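Local coordinates for 3-keto-5-aminohexanoate cleavage protein (Archaeoglobus fulgidus, PDB 3LOT) that probably cleaves beta-keto acids such as 3-keto-5-aminohexanoate, using a bound zinc ion, at residues L173-I178 with L197-I202. Sequence-based numbering, arbitrary orientation.
Sequences LECYDI and LRLQFI
Leu173 and Cys175 pair with 197-202 in the manner of neighbouring parallel strands, each using both its N-H and its C=O. Leu173 N donates to Arg198 O and its carbonyl receives Gln200 N; two residues on, Cys175 N reaches Gln200 O at 2.8 Å, and Cys175 O takes Ile202 N. This is the beta-alpha-beta crossover of a TIM barrel: helix 178-189 connects the two strands and covers the face bearing Leu173, Cys175 and Phe201. On that face Leu173 CD1 packs 3.6 Å from Leu199 CD2, and Cys175 CB lies at the edge of the Phe201 ring. The other face carries Glu174 and Gln200, with the Glu174 side chain about 5 Å from that of the zinc ligand His50. In the conformer described, one of two for Glu174, its chain bends at chi2 (-61°), and Gln200 NE2 donates to the syn lone pair of OE1 (3.1 Å, 167°), which lies in the amide plane; Gln200 OE1 is hydrogen-bonded to Ser235 OG. An alanine at Gln200 would probably leave Glu174 OE1 without this donor and Ser235 OG without the amide oxygen. Ile202 CB sits over one face of the Tyr176 ring, 4.1 Å from its centroid, in a CH-pi contact; Ile202 CD1 touches Tyr176 CZ.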
loop_
_atom_site.group_PDB
_atom_site.type_symbol
_atom_site.label_atom_id
_atom_site.label_comp_id
_atom_site.label_asym_id
_atom_site.label_seq_id
_atom_site.Cartn_x
_atom_site.Cartn_y
_atom_site.Cartn_z
ATOM N N LEU D 173 3.906 -5.248 -23.331
ATOM C CA LEU D 173 2.782 -5.971 -22.757
ATOM C C LEU D 173 1.918 -4.960 -22.056
ATOM O O LEU D 173 2.277 -4.490 -20.998
ATOM C CB LEU D 173 3.295 -7.019 -21.780
ATOM C CG LEU D 173 4.245 -8.092 -22.385
ATOM C CD1 LEU D 173 4.957 -8.796 -21.261
ATOM C CD2 LEU D 173 3.444 -9.080 -23.232
ATOM N N GLU D 174 0.776 -4.664 -22.645
ATOM C CA GLU D 174 -0.044 -3.560 -22.186
ATOM C C GLU D 174 -0.910 -4.117 -21.076
ATOM O O GLU D 174 -1.567 -5.158 -21.271
ATOM C CB GLU D 174 -0.915 -3.028 -23.319
ATOM C CG GLU D 174 -0.202 -2.890 -24.674
ATOM C CD GLU D 174 0.981 -1.938 -24.664
ATOM O OE1 GLU D 174 1.063 -1.062 -23.773
ATOM O OE2 GLU D 174 1.846 -2.081 -25.562
ATOM N N CYS D 175 -0.837 -3.483 -19.916
ATOM C CA CYS D 175 -1.644 -3.848 -18.779
ATOM C C CYS D 175 -2.501 -2.692 -18.274
ATOM O O CYS D 175 -1.981 -1.647 -17.923
ATOM C CB CYS D 175 -0.778 -4.316 -17.621
ATOM S SG CYS D 175 0.232 -5.801 -18.039
ATOM N N TYR D 176 -3.808 -2.933 -18.219
ATOM C CA TYR D 176 -4.806 -1.920 -17.851
ATOM C C TYR D 176 -5.435 -2.165 -16.477
ATOM O O TYR D 176 -6.388 -1.454 -16.088
ATOM C CB TYR D 176 -5.955 -1.873 -18.864
ATOM C CG TYR D 176 -5.594 -1.507 -20.281
ATOM C CD1 TYR D 176 -4.995 -2.438 -21.118
ATOM C CD2 TYR D 176 -5.923 -0.264 -20.799
ATOM C CE1 TYR D 176 -4.691 -2.131 -22.454
ATOM C CE2 TYR D 176 -5.619 0.071 -22.109
ATOM C CZ TYR D 176 -5.008 -0.873 -22.939
ATOM O OH TYR D 176 -4.688 -0.536 -24.230
ATOM N N ASP D 177 -4.957 -3.197 -15.764
ATOM C CA ASP D 177 -5.512 -3.554 -14.457
ATOM C C ASP D 177 -4.557 -4.553 -13.765
ATOM O O ASP D 177 -3.670 -5.143 -14.397
ATOM C CB ASP D 177 -6.882 -4.223 -14.641
ATOM C CG ASP D 177 -7.875 -3.881 -13.559
ATOM O OD1 ASP D 177 -7.513 -3.520 -12.402
ATOM O OD2 ASP D 177 -9.082 -4.003 -13.885
ATOM N N ILE D 178 -4.774 -4.737 -12.476
ATOM C CA ILE D 178 -3.980 -5.655 -11.656
ATOM C C ILE D 178 -4.108 -7.079 -12.187
ATOM O O ILE D 178 -3.117 -7.813 -12.255
ATOM C CB ILE D 178 -4.363 -5.558 -10.186
ATOM C CG1 ILE D 178 -4.188 -4.100 -9.695
ATOM C CG2 ILE D 178 -3.542 -6.576 -9.327
ATOM C CD1 ILE D 178 -2.788 -3.554 -9.914
ATOM N N LEU D 197 10.821 -8.922 -19.643
ATOM C CA LEU D 197 9.577 -8.473 -20.189
ATOM C C LEU D 197 9.576 -6.945 -20.253
ATOM O O LEU D 197 10.275 -6.269 -19.500
ATOM C CB LEU D 197 8.416 -8.947 -19.319
ATOM C CG LEU D 197 8.368 -10.441 -18.940
ATOM C CD1 LEU D 197 7.148 -10.661 -18.078
ATOM C CD2 LEU D 197 8.351 -11.353 -20.144
ATOM N N ARG D 198 8.807 -6.427 -21.187
ATOM C CA ARG D 198 8.523 -5.005 -21.277
ATOM C C ARG D 198 7.054 -4.795 -21.019
ATOM O O ARG D 198 6.236 -5.211 -21.817
ATOM C CB ARG D 198 8.909 -4.494 -22.663
ATOM C CG ARG D 198 8.651 -2.998 -22.890
ATOM C CD ARG D 198 9.317 -2.126 -21.886
ATOM N NE ARG D 198 9.248 -0.723 -22.305
ATOM C CZ ARG D 198 9.816 0.299 -21.657
ATOM N NH1 ARG D 198 10.525 0.092 -20.579
ATOM N NH2 ARG D 198 9.680 1.549 -22.106
ATOM N N LEU D 199 6.724 -4.100 -19.930
ATOM C CA LEU D 199 5.326 -3.835 -19.556
ATOM C C LEU D 199 4.994 -2.358 -19.711
ATOM O O LEU D 199 5.804 -1.483 -19.450
ATOM C CB LEU D 199 5.019 -4.207 -18.069
ATOM C CG LEU D 199 5.351 -5.549 -17.394
ATOM C CD1 LEU D 199 4.321 -5.929 -16.287
ATOM C CD2 LEU D 199 5.487 -6.662 -18.357
ATOM N N GLN D 200 3.758 -2.076 -20.056
ATOM C CA GLN D 200 3.279 -0.738 -20.020
ATOM C C GLN D 200 1.986 -0.683 -19.209
ATOM O O GLN D 200 1.053 -1.457 -19.428
ATOM C CB GLN D 200 3.077 -0.265 -21.423
ATOM C CG GLN D 200 2.568 1.159 -21.557
ATOM C CD GLN D 200 3.259 1.834 -22.691
ATOM O OE1 GLN D 200 4.034 2.749 -22.488
ATOM N NE2 GLN D 200 3.047 1.319 -23.901
ATOM N N PHE D 201 1.965 0.201 -18.247
ATOM C CA PHE D 201 0.848 0.320 -17.347
ATOM C C PHE D 201 -0.009 1.456 -17.895
ATOM O O PHE D 201 0.528 2.543 -18.126
ATOM C CB PHE D 201 1.345 0.672 -15.961
ATOM C CG PHE D 201 2.301 -0.337 -15.351
ATOM C CD1 PHE D 201 2.164 -1.683 -15.562
ATOM C CD2 PHE D 201 3.291 0.091 -14.471
ATOM C CE1 PHE D 201 3.013 -2.583 -14.927
ATOM C CE2 PHE D 201 4.141 -0.822 -13.859
ATOM C CZ PHE D 201 4.004 -2.147 -14.103
ATOM N N ILE D 202 -1.291 1.192 -18.172
ATOM C CA ILE D 202 -2.193 2.182 -18.791
ATOM C C ILE D 202 -3.315 2.550 -17.817
ATOM O O ILE D 202 -4.115 1.701 -17.389
ATOM C CB ILE D 202 -2.765 1.692 -20.111
ATOM C CG1 ILE D 202 -1.592 1.243 -21.050
ATOM C CG2 ILE D 202 -3.606 2.799 -20.788
ATOM C CD1 ILE D 202 -1.962 1.067 -22.540
#